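Local structure of putative conjugative transposon recombinase (Clostridium difficile, 3G13) at the interface of chains A and B. The protein probably binds DNA and exchanges its strands as a serine recombinase of a conjugative transposon, this piece being the resolvase-type N-terminal catalytic domain. Residues are numbered along the deposited sequence; one frame, centred on the assembly and turned at random. Chains: chain A/B, Putative conjugative transposon recombinase.

The interface of chains A and B. Residues chain A 128-129, 132; chain B 84, 91, 125, 128-129, 132.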
loop_
_atom_site.group_PDB
_atom_site.type_symbol
_atom_site.label_atom_id
_atom_site.label_comp_id
_atom_site.label_asym_id
_atom_site.label_seq_id
_atom_site.Cartn_x
_atom_site.Cartn_y
_atom_site.Cartn_z
ATOM N N VAL A 128 1.229 0.989 5.336
ATOM C CA VAL A 128 0.834 0.232 4.142
ATOM C C VAL A 128 1.725 0.599 2.952
ATOM O O VAL A 128 2.216 -0.275 2.257
ATOM C CB VAL A 128 -0.680 0.408 3.747
ATOM C CG1 VAL A 128 -0.971 -0.240 2.395
ATOM C CG2 VAL A 128 -1.599 -0.227 4.785
ATOM N N LEU A 129 1.940 1.895 2.741
ATOM C CA LEU A 129 2.865 2.360 1.693
ATOM C C LEU A 129 4.302 1.856 1.882
ATOM O O LEU A 129 4.950 1.572 0.897
ATOM C CB LEU A 129 2.897 3.877 1.567
ATOM C CG LEU A 129 1.594 4.585 1.189
ATOM C CD1 LEU A 129 1.822 6.092 1.033
ATOM C CD2 LEU A 129 1.011 3.968 -0.053
ATOM N N VAL A 132 4.213 -1.815 0.790
ATOM C CA VAL A 132 4.080 -1.781 -0.662
ATOM C C VAL A 132 5.411 -1.417 -1.340
ATOM O O VAL A 132 5.832 -2.108 -2.253
ATOM C CB VAL A 132 2.950 -0.833 -1.097
ATOM C CG1 VAL A 132 2.961 -0.636 -2.584
ATOM C CG2 VAL A 132 1.571 -1.401 -0.672
ATOM N N ILE B 84 2.022 -7.801 4.272
ATOM C CA ILE B 84 1.644 -7.511 2.886
ATOM C C ILE B 84 2.763 -7.893 1.874
ATOM O O ILE B 84 2.494 -8.449 0.797
ATOM C CB ILE B 84 1.255 -5.995 2.756
ATOM C CG1 ILE B 84 0.019 -5.698 3.640
ATOM C CG2 ILE B 84 0.988 -5.627 1.304
ATOM C CD1 ILE B 84 -0.277 -4.190 3.906
ATOM N N THR B 91 0.815 -5.429 -5.786
ATOM C CA THR B 91 -0.353 -4.671 -5.362
ATOM C C THR B 91 -1.628 -5.197 -5.970
ATOM O O THR B 91 -2.620 -5.380 -5.265
ATOM C CB THR B 91 -0.182 -3.181 -5.673
ATOM O OG1 THR B 91 0.896 -2.722 -4.897
ATOM C CG2 THR B 91 -1.447 -2.371 -5.299
ATOM N N LEU B 125 -7.004 -0.224 4.037
ATOM C CA LEU B 125 -6.012 -0.952 3.254
ATOM C C LEU B 125 -6.443 -1.057 1.778
ATOM O O LEU B 125 -5.644 -0.752 0.906
ATOM C CB LEU B 125 -5.724 -2.343 3.844
ATOM C CG LEU B 125 -4.914 -3.333 2.981
ATOM C CD1 LEU B 125 -3.502 -2.804 2.730
ATOM C CD2 LEU B 125 -4.874 -4.718 3.679
ATOM N N VAL B 128 -6.161 2.349 -0.030
ATOM C CA VAL B 128 -4.766 2.766 -0.255
ATOM C C VAL B 128 -4.152 1.921 -1.398
ATOM O O VAL B 128 -3.482 2.458 -2.291
ATOM C CB VAL B 128 -3.927 2.653 1.044
ATOM C CG1 VAL B 128 -2.461 2.822 0.751
ATOM C CG2 VAL B 128 -4.417 3.699 2.080
ATOM N N LEU B 129 -4.386 0.608 -1.370
ATOM C CA LEU B 129 -3.886 -0.238 -2.453
ATOM C C LEU B 129 -4.506 0.130 -3.813
ATOM O O LEU B 129 -3.786 0.160 -4.815
ATOM C CB LEU B 129 -4.102 -1.721 -2.158
ATOM C CG LEU B 129 -3.379 -2.404 -0.988
ATOM C CD1 LEU B 129 -3.759 -3.870 -0.997
ATOM C CD2 LEU B 129 -1.884 -2.283 -0.984
ATOM N N VAL B 132 -2.653 3.152 -4.978
ATOM C CA VAL B 132 -1.355 2.759 -5.507
ATOM C C VAL B 132 -1.505 2.203 -6.927
ATOM O O VAL B 132 -0.749 2.599 -7.817
ATOM C CB VAL B 132 -0.606 1.728 -4.609
ATOM C CG1 VAL B 132 0.549 1.079 -5.386
ATOM C CG2 VAL B 132 -0.087 2.397 -3.356
#
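A:Val128 and A:Val132, one helical turn apart on helix 120-150, push their methyls into the apolar face of B:Leu125, B:Val128, B:Leu129 and B:Val132 on helix 120-138 of the other chain. The A helix packs on that helix and is flanked by turn 84-86 and helix 91-103 of B; two-fold symmetry gives each contact a twin with the chains exchanged. In serine recombinases the long helix that follows the catalytic core typically makes the dimer, and this pairing probably reflects that role, although the structure alone does not prove it.

The tight part is valine on leucine. The side chains of A:Val128 and B:Leu125 cross at about a right angle, CD1 of the leucine 3.6 Å from CG1 of the valine. In A:Val128 that methyl stands anti to the backbone N (chi1 172°). CG2 of A:Val128 touches the same CD1, so the leucine methyl sits across both branches of the valine. A turn further on, CG2 of A:Val132 meets CD2 of B:Leu129, also at 3.6 Å. A:Leu129 enters with its CD2 branch, which reaches CG1 of B:Val128 at 3.7 Å and also packs against B:Val132. Its chi1 of -61° sets CG beside the backbone N, while chi2 of -177° points CD1 away from CA and leaves CD2, the branch folded back toward CA, against the partner helix.

Near the two-fold axis, residues meet their own copies less closely. CG1 of A:Val128 lies 3.8 Å from CG1 of B:Val128, and the two Val132 side chains run past each other in opposite directions, CG1 to CG1 at 4.1 Å. The loose side is at B:Ile84, on the 3-10 turn, which offers its CD1 to CG2 of A:Val128 at 4.3 Å. B:Thr91, at the start of helix 91-103, flanks the other end: its hydroxyl OG1 lies against a methyl, CG1 of A:Val132, at 3.7 Å.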